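Local coordinates for protein putative peptidyl-arginine deiminase (Chlorobium tepidum, PDB 1XKN) that probably acts as a hydrolase of the Porphyromonas-type peptidyl-arginine deiminase family, with agmatine or protein-bound arginine as the likely substrate, at residues P4-P9 with V103-D108; R110-I115 with G145-S150. All coordinates share one frame; numbering follows the deposited sequence.

Contacts 1 and 2 build the two flanks of one mixed four-stranded sheet, in the order 5-7, 101-107, 110-119, 148-152. Contact 1 adds the N-terminal strand to one edge in antiparallel fashion, and contact 2 adds strand 148-152 to the other in parallel. Strands 101-107 and 110-119, consecutive in the chain, join them in the middle, so the two contact centres lie only 9 Å apart. R105 NH2 bonds to D112 OD1 at 2.9 Å in a salt bridge, and Y6 OH packs on V149 CG2. A sodium ion held at N117, W118 and N134 lies about 7 Å from the M148 side chain and about 13 Å from that of V103.

Contact 1. Residues P4-P9 with V103-D108; sequences PTYFMP and VIRTQD
The Y6 ring overlaps the aliphatic part of R105, ring atom CE2 lying 3.7 Å from R105 CG, in an antiparallel edge pairing that adds strand 5-7 to strand 101-107 of a mixed four-stranded sheet. The two side chains run side by side in the same direction from a non-hydrogen-bonded pair, with ring and guanidinium planes 30° apart. R105 CG is anti to its backbone N (chi1 176°), which sets CG beside Y6 CE2. At their polar ends one water joins Y6 OH to R105 NH1, which donates to it in the guanidinium plane, while R105 NH2 forms a salt bridge with D112 on the next strand. Further along the same face, V103 CG2 approaches the Y6 ring obliquely at CD2.

T5 with T106 and F7 with I104 are the hydrogen-bonded pairs. The first is nearly straight in both directions; in the second, I104 N reaches F7 O at a short 2.7 Å, whereas the return bond from F7 N to I104 O is bent to 133°. Side chains of these pairs occupy the other face: I104 CG1 meets the F7 ring at its edge, near the ring plane, 4.1 Å from CD2, and T5 OG1 lies against T106 CB. M8 CB touches V103 CG1, and both residues also pack on L197 of helix 186-197. Where the pairing begins, P4 and Q107 lie side by side, and the proline ring rests on the glutamine amide with P4 CD 3.3 Å from Q107 NE2.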
# COMPACT_ATOMS: atom_id res chain seq x y z
N PRO A 4 20.43 16.89 1.92
CA PRO A 4 20.37 15.52 1.40
C PRO A 4 19.28 15.30 0.36
O PRO A 4 18.35 16.09 0.24
CB PRO A 4 20.11 14.70 2.66
CG PRO A 4 19.23 15.62 3.46
CD PRO A 4 19.93 16.96 3.30
N THR A 5 19.42 14.23 -0.42
CA THR A 5 18.41 13.89 -1.40
C THR A 5 17.89 12.52 -0.99
O THR A 5 18.58 11.77 -0.29
CB THR A 5 18.95 13.85 -2.85
OG1 THR A 5 20.04 12.93 -2.94
CG2 THR A 5 19.41 15.24 -3.28
N TYR A 6 16.67 12.21 -1.40
CA TYR A 6 16.09 10.92 -1.06
C TYR A 6 15.61 10.19 -2.30
O TYR A 6 15.41 10.78 -3.36
CB TYR A 6 14.91 11.12 -0.08
CG TYR A 6 15.29 11.79 1.22
CD1 TYR A 6 15.12 13.16 1.40
CD2 TYR A 6 15.84 11.06 2.27
CE1 TYR A 6 15.48 13.79 2.60
CE2 TYR A 6 16.21 11.67 3.47
CZ TYR A 6 16.03 13.04 3.63
OH TYR A 6 16.40 13.66 4.80
N PHE A 7 15.44 8.88 -2.16
CA PHE A 7 14.97 8.03 -3.24
C PHE A 7 14.02 7.02 -2.63
O PHE A 7 14.34 6.38 -1.63
CB PHE A 7 16.14 7.30 -3.90
CG PHE A 7 15.72 6.20 -4.84
CD1 PHE A 7 15.09 6.50 -6.05
CD2 PHE A 7 15.95 4.87 -4.52
CE1 PHE A 7 14.68 5.48 -6.91
CE2 PHE A 7 15.55 3.84 -5.37
CZ PHE A 7 14.91 4.15 -6.57
N MSE A 8 12.83 6.90 -3.22
CA MSE A 8 11.86 5.93 -2.75
C MSE A 8 11.80 4.81 -3.77
O MSE A 8 11.34 5.00 -4.90
CB MSE A 8 10.47 6.55 -2.61
CG MSE A 8 9.48 5.61 -1.94
SE MSE A 8 7.68 6.28 -1.87
CE MSE A 8 6.68 4.63 -1.90
N PRO A 9 12.28 3.62 -3.40
CA PRO A 9 12.27 2.49 -4.33
C PRO A 9 10.84 2.12 -4.72
O PRO A 9 9.90 2.31 -3.94
CB PRO A 9 12.92 1.37 -3.52
CG PRO A 9 13.86 2.11 -2.62
CD PRO A 9 13.02 3.28 -2.17
N VAL A 103 13.06 5.05 2.60
CA VAL A 103 13.65 5.78 1.48
C VAL A 103 15.16 5.68 1.65
O VAL A 103 15.65 5.44 2.76
CB VAL A 103 13.27 7.28 1.46
CG1 VAL A 103 11.79 7.45 1.15
CG2 VAL A 103 13.63 7.94 2.79
N ILE A 104 15.90 5.87 0.56
CA ILE A 104 17.36 5.83 0.61
C ILE A 104 17.83 7.27 0.64
O ILE A 104 17.47 8.07 -0.23
CB ILE A 104 17.96 5.13 -0.63
CG1 ILE A 104 17.37 3.73 -0.80
CG2 ILE A 104 19.48 5.06 -0.50
CD1 ILE A 104 17.49 2.85 0.43
N ARG A 105 18.63 7.61 1.65
CA ARG A 105 19.15 8.96 1.79
C ARG A 105 20.57 9.07 1.26
O ARG A 105 21.41 8.22 1.54
CB ARG A 105 19.13 9.38 3.27
CG ARG A 105 19.75 10.75 3.53
CD ARG A 105 19.61 11.18 4.98
NE ARG A 105 20.30 10.29 5.91
CZ ARG A 105 20.30 10.45 7.24
NH1 ARG A 105 19.64 11.46 7.78
NH2 ARG A 105 20.95 9.59 8.01
N THR A 106 20.82 10.11 0.47
CA THR A 106 22.15 10.34 -0.07
C THR A 106 22.62 11.72 0.39
O THR A 106 21.93 12.72 0.19
CB THR A 106 22.18 10.30 -1.61
OG1 THR A 106 21.86 8.98 -2.06
CG2 THR A 106 23.56 10.68 -2.13
N GLN A 107 23.80 11.75 1.00
CA GLN A 107 24.37 13.00 1.48
C GLN A 107 25.87 12.85 1.63
O GLN A 107 26.36 11.89 2.23
CB GLN A 107 23.73 13.38 2.82
CG GLN A 107 24.22 14.68 3.41
CD GLN A 107 23.25 15.23 4.43
OE1 GLN A 107 22.73 14.49 5.26
NE2 GLN A 107 23.00 16.53 4.37
N ASP A 108 26.61 13.80 1.06
CA ASP A 108 28.06 13.79 1.12
C ASP A 108 28.66 12.49 0.61
O ASP A 108 29.64 11.98 1.17
CB ASP A 108 28.53 14.07 2.54
CG ASP A 108 28.11 15.45 3.02
OD1 ASP A 108 28.56 16.45 2.42
OD2 ASP A 108 27.34 15.53 4.00
O HOH W 1 18.33 13.77 6.75

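Contact 2. Residues R110-I115 with G145-S150; sequences RRDKVI and GLPMVS
The side chains of V114 and P147 cross at about a right angle, V114 CG1 resting 3.8 Å from P147 CB. V114 CB also lies close to P147 O, the carbonyl that takes the hydrogen bond from I115 N at 3.0 Å. I115 O then accepts from V149 N, so the backbone of I115 is gripped on both its polar atoms in a parallel bridge with M148. This is the start of strand 148-152 along strand 110-119, reached from helix 131-144 through a Schellman motif at G145; the parallel neighbours are joined through helices 122-125 and 131-144, a beta-alpha-beta type of connection.

The L146 side chain crosses that of K113 obliquely. Its two methyls divide the work: CD2 sits 3.5 Å from K113 O, and CD1 reaches K113 CE at 4.2 Å and, more loosely, I115 CG1. K113 CG is anti to the backbone N (chi1 -174°), and the chain bends at chi3 (65°) before NZ meets E344 in a salt bridge. On the helix side, I115 packs on P137, V140 and A141, while M148 CG touches I115 O at 3.5 Å.

Across the contact, therefore, the directional bonds are all main-chain, and the side chains add apolar contacts and carbon-to-carbonyl packing. K113 is met by E344, and D112 OD2 by R110 NH1 within its own strand, D112 CG lying over the centre of the R110 guanidinium, rather than by residues of 145-150.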
# COMPACT_ATOMS: atom_id res chain seq x y z
N ARG A 110 27.48 9.54 0.80
CA ARG A 110 27.14 8.35 1.56
C ARG A 110 25.65 8.04 1.45
O ARG A 110 24.81 8.94 1.42
CB ARG A 110 27.56 8.52 3.03
CG ARG A 110 26.55 9.22 3.91
CD ARG A 110 25.85 8.20 4.78
NE ARG A 110 24.86 8.80 5.67
CZ ARG A 110 23.71 9.33 5.26
NH1 ARG A 110 23.39 9.34 3.97
NH2 ARG A 110 22.88 9.86 6.15
N ARG A 111 25.33 6.75 1.37
CA ARG A 111 23.96 6.30 1.24
C ARG A 111 23.53 5.43 2.41
O ARG A 111 24.28 4.56 2.86
CB ARG A 111 23.80 5.51 -0.06
CG ARG A 111 24.16 6.31 -1.30
CD ARG A 111 24.30 5.44 -2.55
NE ARG A 111 23.08 4.69 -2.85
CZ ARG A 111 22.85 3.46 -2.41
NH1 ARG A 111 23.74 2.83 -1.65
NH2 ARG A 111 21.70 2.86 -2.72
N ASP A 112 22.34 5.68 2.94
CA ASP A 112 21.82 4.86 4.03
C ASP A 112 20.31 4.78 3.98
O ASP A 112 19.65 5.64 3.39
CB ASP A 112 22.31 5.36 5.40
CG ASP A 112 21.85 6.77 5.74
OD1 ASP A 112 21.93 7.13 6.94
OD2 ASP A 112 21.44 7.52 4.84
N LYS A 113 19.76 3.73 4.57
CA LYS A 113 18.32 3.55 4.58
C LYS A 113 17.75 4.25 5.80
O LYS A 113 18.25 4.10 6.92
CB LYS A 113 17.96 2.06 4.60
CG LYS A 113 16.47 1.79 4.47
CD LYS A 113 16.16 0.36 4.05
CE LYS A 113 16.58 -0.65 5.10
NZ LYS A 113 16.28 -2.05 4.66
N VAL A 114 16.71 5.05 5.58
CA VAL A 114 16.07 5.77 6.67
C VAL A 114 14.57 5.64 6.51
O VAL A 114 14.09 5.19 5.47
CB VAL A 114 16.45 7.28 6.67
CG1 VAL A 114 17.97 7.43 6.72
CG2 VAL A 114 15.88 7.96 5.44
N ILE A 115 13.83 6.01 7.54
CA ILE A 115 12.38 5.96 7.48
C ILE A 115 11.87 7.39 7.40
O ILE A 115 12.20 8.22 8.23
CB ILE A 115 11.79 5.24 8.70
CG1 ILE A 115 12.10 3.74 8.60
CG2 ILE A 115 10.28 5.49 8.79
CD1 ILE A 115 11.64 2.92 9.78
N GLY A 145 17.05 0.12 14.27
CA GLY A 145 18.20 0.99 14.41
C GLY A 145 18.42 1.89 13.20
O GLY A 145 19.57 2.15 12.82
N LEU A 146 17.34 2.37 12.61
CA LEU A 146 17.45 3.23 11.44
C LEU A 146 17.11 4.68 11.76
O LEU A 146 16.31 4.95 12.65
CB LEU A 146 16.50 2.75 10.33
CG LEU A 146 16.72 1.35 9.76
CD1 LEU A 146 15.57 1.01 8.81
CD2 LEU A 146 18.05 1.29 9.03
N PRO A 147 17.75 5.63 11.07
CA PRO A 147 17.47 7.04 11.32
C PRO A 147 16.07 7.35 10.80
O PRO A 147 15.59 6.70 9.87
CB PRO A 147 18.54 7.76 10.50
CG PRO A 147 19.68 6.80 10.52
CD PRO A 147 18.99 5.48 10.28
N MSE A 148 15.41 8.33 11.41
CA MSE A 148 14.08 8.72 10.98
C MSE A 148 14.04 10.22 10.72
O MSE A 148 14.61 11.01 11.48
CB MSE A 148 13.02 8.38 12.04
CG MSE A 148 11.62 8.84 11.67
SE MSE A 148 10.28 8.48 13.02
CE MSE A 148 10.65 9.97 14.19
N VAL A 149 13.39 10.60 9.63
CA VAL A 149 13.24 12.00 9.26
C VAL A 149 11.74 12.26 9.28
O VAL A 149 10.97 11.45 8.76
CB VAL A 149 13.79 12.27 7.84
CG1 VAL A 149 13.64 13.75 7.49
CG2 VAL A 149 15.25 11.85 7.76
N SER A 150 11.31 13.36 9.89
CA SER A 150 9.89 13.69 9.96
C SER A 150 9.55 14.88 9.07
O SER A 150 10.27 15.88 9.06
CB SER A 150 9.47 14.00 11.41
OG SER A 150 9.54 12.84 12.23